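Long-range contacts in muconate lactonizing enzyme (Corynebacterium glutamicum, PDB 3I4K), which belongs to the enolase superfamily, pairing an N-terminal alpha+beta domain with a barrel domain that binds a magnesium ion: residues Thr7-Glu12 against His42-Val47; Asp136-Thr141 against Val352-Gly357; Glu252-Pro257 against Thr277-Leu282. One frame throughout, in Å; residues are numbered along the deposited sequence.

Contact 1: residues Thr7-Glu12 against His42-Val47; sequences TIQKVE and HLENGV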
ATOM      1  N   THR A   7      10.539  22.876   4.560  1.00 65.19           N
ATOM      2  CA  THR A   7       9.227  23.497   4.436  1.00 64.51           C
ATOM      3  C   THR A   7       8.861  23.827   2.983  1.00 64.64           C
ATOM      4  O   THR A   7       9.741  24.036   2.147  1.00 63.85           O
ATOM      5  CB  THR A   7       9.175  24.799   5.266  1.00 64.16           C
ATOM      6  OG1 THR A   7       9.559  24.520   6.620  1.00 64.17           O
ATOM      7  CG2 THR A   7       7.775  25.385   5.259  1.00 63.71           C
ATOM      8  N   ILE A   8       7.561  23.855   2.692  1.00 63.67           N
ATOM      9  CA  ILE A   8       7.067  24.184   1.355  1.00 64.54           C
ATOM     10  C   ILE A   8       6.720  25.668   1.353  1.00 64.59           C
ATOM     11  O   ILE A   8       5.771  26.093   2.017  1.00 63.53           O
ATOM     12  CB  ILE A   8       5.787  23.378   0.984  1.00 64.74           C
ATOM     13  CG1 ILE A   8       6.146  21.936   0.633  1.00 64.25           C
ATOM     14  CG2 ILE A   8       5.091  24.016  -0.213  1.00 64.09           C
ATOM     15  CD1 ILE A   8       6.751  21.168   1.759  1.00 66.06           C
ATOM     16  N   GLN A   9       7.489  26.449   0.601  1.00 64.89           N
ATOM     17  CA  GLN A   9       7.277  27.891   0.540  1.00 66.03           C
ATOM     18  C   GLN A   9       6.246  28.272  -0.505  1.00 65.48           C
ATOM     19  O   GLN A   9       5.419  29.155  -0.281  1.00 65.01           O
ATOM     20  CB  GLN A   9       8.589  28.616   0.212  1.00 67.68           C
ATOM     21  CG  GLN A   9       9.773  28.224   1.083  1.00 72.84           C
ATOM     22  CD  GLN A   9       9.535  28.479   2.563  1.00 75.59           C
ATOM     23  OE1 GLN A   9       9.371  29.624   2.993  1.00 76.90           O
ATOM     24  NE2 GLN A   9       9.513  27.408   3.351  1.00 76.96           N
ATOM     25  N   LYS A  10       6.289  27.596  -1.646  1.00 65.01           N
ATOM     26  CA  LYS A  10       5.377  27.927  -2.726  1.00 65.53           C
ATOM     27  C   LYS A  10       5.088  26.749  -3.656  1.00 63.96           C
ATOM     28  O   LYS A  10       5.886  25.819  -3.771  1.00 63.66           O
ATOM     29  CB  LYS A  10       5.983  29.099  -3.513  1.00 66.66           C
ATOM     30  CG  LYS A  10       5.216  29.558  -4.744  1.00 69.06           C
ATOM     31  CD  LYS A  10       5.962  30.683  -5.472  1.00 69.91           C
ATOM     32  CE  LYS A  10       7.360  30.248  -5.909  1.00 71.21           C
ATOM     33  NZ  LYS A  10       8.101  31.319  -6.644  1.00 71.96           N
ATOM     34  N   VAL A  11       3.931  26.801  -4.307  1.00 62.46           N
ATOM     35  CA  VAL A  11       3.517  25.779  -5.262  1.00 61.95           C
ATOM     36  C   VAL A  11       2.934  26.502  -6.471  1.00 60.48           C
ATOM     37  O   VAL A  11       1.999  27.289  -6.332  1.00 60.26           O
ATOM     38  CB  VAL A  11       2.432  24.852  -4.674  1.00 61.20           C
ATOM     39  CG1 VAL A  11       3.044  23.875  -3.685  1.00 61.80           C
ATOM     40  CG2 VAL A  11       1.389  25.680  -3.982  1.00 61.75           C
ATOM     41  N   GLU A  12       3.491  26.246  -7.650  1.00 60.16           N
ATOM     42  CA  GLU A  12       3.016  26.885  -8.873  1.00 59.94           C
ATOM     43  C   GLU A  12       2.480  25.846  -9.846  1.00 58.97           C
ATOM     44  O   GLU A  12       2.881  24.687  -9.802  1.00 58.77           O
ATOM     45  CB  GLU A  12       4.149  27.650  -9.564  1.00 61.05           C
ATOM     46  CG  GLU A  12       4.871  28.676  -8.701  1.00 63.29           C
ATOM     47  CD  GLU A  12       5.932  29.442  -9.484  1.00 64.60           C
ATOM     48  OE1 GLU A  12       6.754  28.793 -10.171  1.00 62.90           O
ATOM     49  OE2 GLU A  12       5.941  30.692  -9.407  1.00 65.65           O
ATOM     50  N   HIS A  42       7.965  24.201  -4.343  1.00 52.78           N
ATOM     51  CA  HIS A  42       9.199  24.901  -4.004  1.00 54.51           C
ATOM     52  C   HIS A  42       9.487  24.820  -2.514  1.00 54.72           C
ATOM     53  O   HIS A  42       8.712  25.307  -1.688  1.00 54.30           O
ATOM     54  CB  HIS A  42       9.075  26.361  -4.437  1.00 56.41           C
ATOM     55  CG  HIS A  42       8.720  26.527  -5.882  1.00 58.62           C
ATOM     56  ND1 HIS A  42       9.656  26.456  -6.892  1.00 59.84           N
ATOM     57  CD2 HIS A  42       7.525  26.714  -6.490  1.00 58.95           C
ATOM     58  CE1 HIS A  42       9.052  26.591  -8.060  1.00 60.16           C
ATOM     59  NE2 HIS A  42       7.758  26.748  -7.843  1.00 59.48           N
ATOM     60  N   LEU A  43      10.613  24.200  -2.181  1.00 56.44           N
ATOM     61  CA  LEU A  43      11.010  24.027  -0.793  1.00 59.37           C
ATOM     62  C   LEU A  43      12.011  25.073  -0.310  1.00 60.87           C
ATOM     63  O   LEU A  43      12.854  25.551  -1.071  1.00 62.11           O
ATOM     64  CB  LEU A  43      11.598  22.628  -0.588  1.00 59.07           C
ATOM     65  CG  LEU A  43      10.703  21.418  -0.874  1.00 58.91           C
ATOM     66  CD1 LEU A  43      11.460  20.144  -0.533  1.00 58.79           C
ATOM     67  CD2 LEU A  43       9.428  21.509  -0.052  1.00 57.13           C
ATOM     68  N   GLU A  44      11.902  25.411   0.972  1.00 61.60           N
ATOM     69  CA  GLU A  44      12.769  26.384   1.623  1.00 63.13           C
ATOM     70  C   GLU A  44      14.235  26.225   1.230  1.00 62.49           C
ATOM     71  O   GLU A  44      14.934  27.213   1.017  1.00 63.80           O
ATOM     72  CB  GLU A  44      12.623  26.250   3.143  1.00 66.19           C
ATOM     73  CG  GLU A  44      13.511  27.174   3.944  1.00 69.93           C
ATOM     74  CD  GLU A  44      13.319  28.615   3.549  1.00 72.96           C
ATOM     75  OE1 GLU A  44      12.159  29.078   3.564  1.00 74.64           O
ATOM     76  OE2 GLU A  44      14.326  29.283   3.222  1.00 75.01           O
ATOM     77  N   ASN A  45      14.695  24.980   1.134  1.00 60.56           N
ATOM     78  CA  ASN A  45      16.079  24.690   0.773  1.00 58.65           C
ATOM     79  C   ASN A  45      16.367  24.879  -0.713  1.00 56.81           C
ATOM     80  O   ASN A  45      17.360  24.370  -1.227  1.00 55.49           O
ATOM     81  CB  ASN A  45      16.437  23.258   1.184  1.00 59.34           C
ATOM     82  CG  ASN A  45      15.471  22.231   0.615  1.00 60.25           C
ATOM     83  OD1 ASN A  45      15.646  21.028   0.796  1.00 59.90           O
ATOM     84  ND2 ASN A  45      14.444  22.710  -0.075  1.00 59.48           N
ATOM     85  N   GLY A  46      15.487  25.598  -1.403  1.00 56.44           N
ATOM     86  CA  GLY A  46      15.687  25.851  -2.820  1.00 54.88           C
ATOM     87  C   GLY A  46      15.316  24.754  -3.801  1.00 54.74           C
ATOM     88  O   GLY A  46      15.208  25.016  -5.001  1.00 53.46           O
ATOM     89  N   VAL A  47      15.127  23.527  -3.323  1.00 55.28           N
ATOM     90  CA  VAL A  47      14.771  22.433  -4.225  1.00 55.54           C
ATOM     91  C   VAL A  47      13.361  22.605  -4.790  1.00 54.71           C
ATOM     92  O   VAL A  47      12.468  23.121  -4.113  1.00 54.41           O
ATOM     93  CB  VAL A  47      14.865  21.066  -3.517  1.00 56.90           C
ATOM     94  CG1 VAL A  47      14.034  21.080  -2.265  1.00 58.66           C
ATOM     95  CG2 VAL A  47      14.384  19.958  -4.447  1.00 56.13           C
TER
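I8 pairs with L43 and K10 with H42 where strand 8-25 runs antiparallel to strand 30-43, at the end of this beta hairpin far from its connecting turn, in the N-terminal domain of an enolase-superfamily protein. Between the two pairs sits a classic beta bulge: Q9 and K10 together face H42, and the register slips by one residue. The carbonyl of H42 absorbs the extra amide, since H42 O accepts Q9 N at 2.8 Å and, more weakly, K10 N at 3.3 Å. In return H42 N donates to K10 O over 2.7 Å. One step further out E44 N reaches T7 O at 2.8 Å, just as the chain enters the type I turn from L43 to G46.

The two faces of this sheet differ sharply. On the I8 and L43 side the packing is apolar and tight, with I8 CD1 pressed to 3.2 Å from L43 CD2. V86 covers both residues, and A117 and S121 of helix 104-121 close over L43, so this side belongs to the domain interior. The K10 and H42 side is polar. K10 runs out extended and then bends at chi3 (59°), which swings CE over one face of the H42 imidazole, 4.0 Å from the ring centroid and 28° off the normal, a CH-pi contact. E12 crosses the histidine at about a right angle, its carboxylate plane turned 86° from the ring. That carboxylate is shared: E12 OE1 forms a salt bridge with R14, which lies just beyond the segment, and E12 OE2 forms a second one, to K10 NZ at 3.6 Å. Across the contact H42 NE2 gives E12 OE1 a bent, weak hydrogen bond at 3.3 Å.

Contact 2: residues Asp136-Thr141 against Val352-Gly357; sequences DKVDVT and VAIPQG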
ATOM      1  N   ASP A 136      14.663  -2.499 -13.070  1.00 43.85           N
ATOM      2  CA  ASP A 136      15.292  -1.297 -13.612  1.00 48.05           C
ATOM      3  C   ASP A 136      14.876  -1.038 -15.051  1.00 47.84           C
ATOM      4  O   ASP A 136      15.426  -0.160 -15.713  1.00 46.87           O
ATOM      5  CB  ASP A 136      16.822  -1.381 -13.513  1.00 49.52           C
ATOM      6  CG  ASP A 136      17.384  -2.687 -14.056  1.00 52.08           C
ATOM      7  OD1 ASP A 136      17.021  -3.084 -15.180  1.00 52.22           O
ATOM      8  OD2 ASP A 136      18.210  -3.314 -13.355  1.00 56.03           O
ATOM      9  N   LYS A 137      13.902  -1.809 -15.525  1.00 47.42           N
ATOM     10  CA  LYS A 137      13.386  -1.661 -16.883  1.00 48.25           C
ATOM     11  C   LYS A 137      12.039  -2.378 -16.995  1.00 47.46           C
ATOM     12  O   LYS A 137      11.825  -3.417 -16.369  1.00 45.92           O
ATOM     13  CB  LYS A 137      14.370  -2.238 -17.899  1.00 50.54           C
ATOM     14  CG  LYS A 137      14.483  -3.742 -17.858  1.00 54.55           C
ATOM     15  CD  LYS A 137      15.463  -4.253 -18.903  1.00 58.19           C
ATOM     16  CE  LYS A 137      15.544  -5.776 -18.873  1.00 59.20           C
ATOM     17  NZ  LYS A 137      16.338  -6.326 -20.006  1.00 61.82           N
ATOM     18  N   VAL A 138      11.140  -1.825 -17.801  1.00 45.67           N
ATOM     19  CA  VAL A 138       9.813  -2.406 -17.977  1.00 45.22           C
ATOM     20  C   VAL A 138       9.458  -2.599 -19.443  1.00 45.40           C
ATOM     21  O   VAL A 138      10.054  -1.980 -20.327  1.00 45.02           O
ATOM     22  CB  VAL A 138       8.716  -1.503 -17.342  1.00 45.32           C
ATOM     23  CG1 VAL A 138       8.945  -1.368 -15.841  1.00 44.95           C
ATOM     24  CG2 VAL A 138       8.728  -0.121 -17.991  1.00 45.41           C
ATOM     25  N   ASP A 139       8.496  -3.474 -19.707  1.00 45.02           N
ATOM     26  CA  ASP A 139       8.060  -3.674 -21.076  1.00 43.96           C
ATOM     27  C   ASP A 139       7.102  -2.537 -21.408  1.00 41.62           C
ATOM     28  O   ASP A 139       6.446  -1.979 -20.522  1.00 39.63           O
ATOM     29  CB  ASP A 139       7.381  -5.028 -21.237  1.00 44.64           C
ATOM     30  CG  ASP A 139       8.368  -6.178 -21.121  1.00 48.93           C
ATOM     31  OD1 ASP A 139       9.442  -6.097 -21.755  1.00 49.66           O
ATOM     32  OD2 ASP A 139       8.078  -7.159 -20.406  1.00 50.46           O
ATOM     33  N   VAL A 140       7.040  -2.181 -22.684  1.00 41.12           N
ATOM     34  CA  VAL A 140       6.180  -1.096 -23.115  1.00 40.48           C
ATOM     35  C   VAL A 140       5.302  -1.507 -24.282  1.00 39.36           C
ATOM     36  O   VAL A 140       5.789  -1.963 -25.322  1.00 39.94           O
ATOM     37  CB  VAL A 140       7.019   0.150 -23.512  1.00 42.60           C
ATOM     38  CG1 VAL A 140       6.099   1.298 -23.950  1.00 40.00           C
ATOM     39  CG2 VAL A 140       7.872   0.588 -22.333  1.00 42.92           C
ATOM     40  N   THR A 141       3.998  -1.363 -24.080  1.00 37.11           N
ATOM     41  CA  THR A 141       3.003  -1.672 -25.095  1.00 36.23           C
ATOM     42  C   THR A 141       2.787  -0.362 -25.842  1.00 36.40           C
ATOM     43  O   THR A 141       2.646   0.690 -25.216  1.00 35.39           O
ATOM     44  CB  THR A 141       1.651  -2.106 -24.456  1.00 36.86           C
ATOM     45  OG1 THR A 141       1.835  -3.306 -23.697  1.00 33.85           O
ATOM     46  CG2 THR A 141       0.601  -2.345 -25.535  1.00 33.62           C
ATOM     47  N   VAL A 352      11.873   0.251 -21.804  1.00 44.33           N
ATOM     48  CA  VAL A 352      12.360   1.574 -21.474  1.00 45.32           C
ATOM     49  C   VAL A 352      13.000   1.421 -20.101  1.00 46.44           C
ATOM     50  O   VAL A 352      12.440   0.765 -19.217  1.00 44.16           O
ATOM     51  CB  VAL A 352      11.221   2.615 -21.425  1.00 45.69           C
ATOM     52  CG1 VAL A 352      10.161   2.200 -20.427  1.00 44.98           C
ATOM     53  CG2 VAL A 352      11.788   3.983 -21.066  1.00 45.10           C
ATOM     54  N   ALA A 353      14.187   1.991 -19.933  1.00 46.76           N
ATOM     55  CA  ALA A 353      14.894   1.890 -18.667  1.00 48.77           C
ATOM     56  C   ALA A 353      14.371   2.914 -17.680  1.00 49.34           C
ATOM     57  O   ALA A 353      13.952   4.001 -18.069  1.00 51.41           O
ATOM     58  CB  ALA A 353      16.390   2.088 -18.886  1.00 46.91           C
ATOM     59  N   ILE A 354      14.385   2.557 -16.402  1.00 49.61           N
ATOM     60  CA  ILE A 354      13.927   3.457 -15.359  1.00 51.23           C
ATOM     61  C   ILE A 354      14.941   4.582 -15.229  1.00 53.67           C
ATOM     62  O   ILE A 354      16.148   4.345 -15.234  1.00 53.75           O
ATOM     63  CB  ILE A 354      13.794   2.735 -13.988  1.00 51.64           C
ATOM     64  CG1 ILE A 354      12.500   1.911 -13.936  1.00 51.54           C
ATOM     65  CG2 ILE A 354      13.775   3.765 -12.854  1.00 48.61           C
ATOM     66  CD1 ILE A 354      12.353   0.892 -15.025  1.00 52.79           C
ATOM     67  N   PRO A 355      14.461   5.826 -15.117  1.00 56.31           N
ATOM     68  CA  PRO A 355      15.325   7.002 -14.984  1.00 58.05           C
ATOM     69  C   PRO A 355      16.170   6.968 -13.717  1.00 59.34           C
ATOM     70  O   PRO A 355      15.652   7.106 -12.608  1.00 60.10           O
ATOM     71  CB  PRO A 355      14.332   8.159 -14.968  1.00 58.02           C
ATOM     72  CG  PRO A 355      13.202   7.636 -15.790  1.00 58.46           C
ATOM     73  CD  PRO A 355      13.056   6.235 -15.265  1.00 57.43           C
ATOM     74  N   GLN A 356      17.475   6.784 -13.887  1.00 60.85           N
ATOM     75  CA  GLN A 356      18.384   6.752 -12.750  1.00 61.12           C
ATOM     76  C   GLN A 356      18.696   8.187 -12.340  1.00 60.07           C
ATOM     77  O   GLN A 356      18.740   9.088 -13.181  1.00 60.76           O
ATOM     78  CB  GLN A 356      19.669   6.011 -13.125  1.00 62.98           C
ATOM     79  CG  GLN A 356      19.450   4.547 -13.472  1.00 64.72           C
ATOM     80  CD  GLN A 356      18.940   3.741 -12.291  1.00 66.90           C
ATOM     81  OE1 GLN A 356      19.650   3.550 -11.302  1.00 67.54           O
ATOM     82  NE2 GLN A 356      17.699   3.268 -12.384  1.00 66.94           N
ATOM     83  N   GLY A 357      18.895   8.400 -11.046  1.00 58.82           N
ATOM     84  CA  GLY A 357      19.191   9.734 -10.563  1.00 55.84           C
ATOM     85  C   GLY A 357      18.181  10.204  -9.535  1.00 54.53           C
ATOM     86  O   GLY A 357      17.132   9.581  -9.356  1.00 54.16           O
TER
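V352 faces V138 in an antiparallel hydrogen-bonded pair, joining short strand 351-353 to strand 137-144, the first of the parallel strands of the enolase-type barrel. V352 N donates to V138 O, and V138 N returns a bond to V352 O at 3.2 Å. With V352 CG1 set between its own backbone N and carbonyl carbon (chi1 57°), that methyl meets two partners, V140 CG2 at a tight 3.4 Å and V138 CG2 at 3.7 Å. L315 of helix 308-320 covers V138 and V352 together. A353 comes next, in a non-hydrogen-bonded pair with K137; both CB atoms lie on the opposite face of the sheet, where the lysine chain heads outward from the contact. At I354 the strand has ended but the bonding has not: I354 N points almost straight at D136 O, 3.0 Å away at 178°, although it approaches from well above the carbonyl plane. The side chain turns back, laying I354 CD1 against the backbone at K137 N, 3.2 Å off, and A319 of helix 308-320 and R127 also touch it. Past P355, Q356 NE2 curls back in a weak bond to I354 O. Across the join every hydrogen bond is backbone to backbone, while the side chains add only apolar contacts, which implies that main-chain pairing sets the alignment and V138, V352 and I354 pack toward helix 308-320, with V140 alongside V352.

Contact 3: residues Glu252-Pro257 against Thr277-Leu282; sequences ESVWTP and TKHGGL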
ATOM      1  N   GLU A 252     -11.378   3.157 -16.892  1.00 31.27           N
ATOM      2  CA  GLU A 252     -12.249   4.165 -16.290  1.00 30.96           C
ATOM      3  C   GLU A 252     -13.045   3.614 -15.116  1.00 30.06           C
ATOM      4  O   GLU A 252     -13.507   4.380 -14.278  1.00 31.15           O
ATOM      5  CB  GLU A 252     -13.200   4.817 -17.312  1.00 36.01           C
ATOM      6  CG  GLU A 252     -13.311   4.150 -18.667  1.00 41.85           C
ATOM      7  CD  GLU A 252     -12.141   4.429 -19.596  1.00 39.95           C
ATOM      8  OE1 GLU A 252     -12.189   5.391 -20.395  1.00 41.92           O
ATOM      9  OE2 GLU A 252     -11.168   3.668 -19.531  1.00 43.75           O
ATOM     10  N   SER A 253     -13.216   2.296 -15.046  1.00 27.84           N
ATOM     11  CA  SER A 253     -13.941   1.704 -13.926  1.00 28.95           C
ATOM     12  C   SER A 253     -13.131   1.760 -12.630  1.00 30.13           C
ATOM     13  O   SER A 253     -13.700   1.647 -11.544  1.00 31.03           O
ATOM     14  CB  SER A 253     -14.283   0.231 -14.197  1.00 29.78           C
ATOM     15  OG  SER A 253     -15.293   0.089 -15.176  1.00 31.26           O
ATOM     16  N   VAL A 254     -11.813   1.923 -12.726  1.00 28.60           N
ATOM     17  CA  VAL A 254     -10.989   1.946 -11.516  1.00 29.16           C
ATOM     18  C   VAL A 254     -10.069   3.152 -11.353  1.00 28.94           C
ATOM     19  O   VAL A 254      -9.026   3.227 -11.984  1.00 30.87           O
ATOM     20  CB  VAL A 254     -10.094   0.668 -11.404  1.00 27.85           C
ATOM     21  CG1 VAL A 254      -9.217   0.747 -10.139  1.00 25.37           C
ATOM     22  CG2 VAL A 254     -10.965  -0.594 -11.363  1.00 27.57           C
ATOM     23  N   TRP A 255     -10.465   4.078 -10.486  1.00 31.52           N
ATOM     24  CA  TRP A 255      -9.665   5.266 -10.179  1.00 32.97           C
ATOM     25  C   TRP A 255      -9.209   5.166  -8.709  1.00 32.41           C
ATOM     26  O   TRP A 255      -8.065   5.476  -8.370  1.00 34.63           O
ATOM     27  CB  TRP A 255     -10.500   6.546 -10.265  1.00 32.63           C
ATOM     28  CG  TRP A 255     -11.009   7.002 -11.587  1.00 33.59           C
ATOM     29  CD1 TRP A 255     -11.595   6.248 -12.556  1.00 33.80           C
ATOM     30  CD2 TRP A 255     -11.175   8.370 -11.984  1.00 35.02           C
ATOM     31  NE1 TRP A 255     -12.139   7.065 -13.531  1.00 35.53           N
ATOM     32  CE2 TRP A 255     -11.895   8.372 -13.200  1.00 34.55           C
ATOM     33  CE3 TRP A 255     -10.793   9.596 -11.421  1.00 33.92           C
ATOM     34  CZ2 TRP A 255     -12.246   9.557 -13.862  1.00 36.32           C
ATOM     35  CZ3 TRP A 255     -11.144  10.777 -12.081  1.00 37.30           C
ATOM     36  CH2 TRP A 255     -11.864  10.746 -13.288  1.00 35.65           C
ATOM     37  N   THR A 256     -10.131   4.750  -7.846  1.00 30.62           N
ATOM     38  CA  THR A 256      -9.882   4.656  -6.408  1.00 30.14           C
ATOM     39  C   THR A 256      -9.774   3.231  -5.841  1.00 29.45           C
ATOM     40  O   THR A 256     -10.205   2.266  -6.471  1.00 28.23           O
ATOM     41  CB  THR A 256     -11.008   5.363  -5.640  1.00 32.00           C
ATOM     42  OG1 THR A 256     -12.173   4.529  -5.646  1.00 32.62           O
ATOM     43  CG2 THR A 256     -11.370   6.696  -6.311  1.00 32.25           C
ATOM     44  N   PRO A 257      -9.181   3.092  -4.638  1.00 30.37           N
ATOM     45  CA  PRO A 257      -9.019   1.794  -3.965  1.00 28.51           C
ATOM     46  C   PRO A 257     -10.379   1.111  -3.833  1.00 28.98           C
ATOM     47  O   PRO A 257     -10.517  -0.088  -4.083  1.00 29.22           O
ATOM     48  CB  PRO A 257      -8.439   2.182  -2.602  1.00 31.01           C
ATOM     49  CG  PRO A 257      -7.558   3.369  -2.950  1.00 29.20           C
ATOM     50  CD  PRO A 257      -8.442   4.160  -3.922  1.00 28.50           C
ATOM     51  N   THR A 277      -1.439   9.039 -12.160  1.00 34.20           N
ATOM     52  CA  THR A 277      -2.201  10.270 -12.319  1.00 34.13           C
ATOM     53  C   THR A 277      -3.683  10.084 -11.982  1.00 35.60           C
ATOM     54  O   THR A 277      -4.248  10.835 -11.175  1.00 34.99           O
ATOM     55  CB  THR A 277      -2.063  10.826 -13.760  1.00 34.90           C
ATOM     56  OG1 THR A 277      -2.208   9.763 -14.712  1.00 37.38           O
ATOM     57  CG2 THR A 277      -0.688  11.478 -13.943  1.00 32.57           C
ATOM     58  N   LYS A 278      -4.299   9.074 -12.587  1.00 32.96           N
ATOM     59  CA  LYS A 278      -5.708   8.781 -12.371  1.00 32.79           C
ATOM     60  C   LYS A 278      -6.039   8.379 -10.930  1.00 33.54           C
ATOM     61  O   LYS A 278      -7.136   8.648 -10.456  1.00 30.82           O
ATOM     62  CB  LYS A 278      -6.159   7.670 -13.320  1.00 33.27           C
ATOM     63  CG  LYS A 278      -7.594   7.168 -13.090  1.00 32.95           C
ATOM     64  CD  LYS A 278      -7.914   5.951 -13.977  1.00 30.72           C
ATOM     65  CE  LYS A 278      -6.918   4.806 -13.753  1.00 30.95           C
ATOM     66  NZ  LYS A 278      -7.306   3.557 -14.485  1.00 28.74           N
ATOM     67  N   HIS A 279      -5.092   7.753 -10.233  1.00 32.93           N
ATOM     68  CA  HIS A 279      -5.351   7.318  -8.870  1.00 34.71           C
ATOM     69  C   HIS A 279      -5.151   8.405  -7.841  1.00 35.67           C
ATOM     70  O   HIS A 279      -5.435   8.215  -6.657  1.00 35.54           O
ATOM     71  CB  HIS A 279      -4.492   6.102  -8.532  1.00 33.41           C
ATOM     72  CG  HIS A 279      -4.762   4.923  -9.412  1.00 33.76           C
ATOM     73  ND1 HIS A 279      -6.039   4.493  -9.702  1.00 33.99           N
ATOM     74  CD2 HIS A 279      -3.924   4.081 -10.060  1.00 33.87           C
ATOM     75  CE1 HIS A 279      -5.974   3.436 -10.493  1.00 34.77           C
ATOM     76  NE2 HIS A 279      -4.703   3.165 -10.725  1.00 32.21           N
ATOM     77  N   GLY A 280      -4.666   9.554  -8.290  1.00 36.84           N
ATOM     78  CA  GLY A 280      -4.463  10.656  -7.371  1.00 35.91           C
ATOM     79  C   GLY A 280      -3.166  10.616  -6.594  1.00 35.51           C
ATOM     80  O   GLY A 280      -3.128  11.019  -5.431  1.00 36.72           O
ATOM     81  N   GLY A 281      -2.107  10.117  -7.216  1.00 37.01           N
ATOM     82  CA  GLY A 281      -0.818  10.083  -6.545  1.00 36.43           C
ATOM     83  C   GLY A 281      -0.120   8.744  -6.441  1.00 37.47           C
ATOM     84  O   GLY A 281      -0.679   7.688  -6.760  1.00 36.09           O
ATOM     85  N   LEU A 282       1.120   8.792  -5.972  1.00 35.57           N
ATOM     86  CA  LEU A 282       1.909   7.586  -5.799  1.00 36.96           C
ATOM     87  C   LEU A 282       1.427   6.810  -4.560  1.00 35.73           C
ATOM     88  O   LEU A 282       1.500   5.586  -4.527  1.00 33.75           O
ATOM     89  CB  LEU A 282       3.391   7.953  -5.669  1.00 37.27           C
ATOM     90  CG  LEU A 282       4.009   8.546  -6.940  1.00 39.28           C
ATOM     91  CD1 LEU A 282       5.257   9.343  -6.589  1.00 37.83           C
ATOM     92  CD2 LEU A 282       4.339   7.415  -7.925  1.00 38.94           C
TER
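H279 drives its ring edge into the backbone of W255: ND1 donates to W255 O at 2.6 Å, with the acceptor close to the imidazole plane but the donor 42° above the carbonyl plane. This is the tight, buried part. Beside it V254 O takes a weak bond from K278 NZ at 3.1 Å and lies 3.4 Å from H279 CE1. K278 NZ has stronger partners elsewhere, a hydrogen bond to A273 O and a salt bridge to D251, a magnesium ligand, so the V254 carbonyl joins a group already gripped. Both segments are loops following neighbouring parallel strands of the enolase-superfamily barrel, 247-250 and 271-274, and each leads into a helix, with T256 and G281 at the N-cap positions. The looser side is the W255 indole, the partly exposed member of the contact. K278, crossing it at about a right angle, sets CG over one face, 3.7 Å above the plane and displaced toward the rim, a CH-pi contact with the five-membered ring. Y105 of helix 104-121 meets the same indole edge-to-face. K278 CD still lies near W255 CD1; the chain then bends at chi3 (57°), with K278 CE 3.2 Å from V254 O.

Overall arrangement
Contact 1 lies in the N-terminal domain and contacts 2 and 3 in the barrel, with contact 3 nested in the chain loop that contact 2 closes. The centres of contacts 1 and 2 are about 29 Å apart and their nearest atoms about 12 Å. Between contacts 1 and 3 the centres are about 26 Å apart and the nearest atoms about 14 Å. Contacts 2 and 3 have centres about 21 Å apart and nearest atoms about 11 Å. Helix 104-121 nevertheless bridges the domains, since it packs on L43 in contact 1 and on W255 and K278 in contact 3. Contact 3 borders the metal site: the K278 side chain comes to about 7 Å from the magnesium ion, which is bound by D200, E226 and D251.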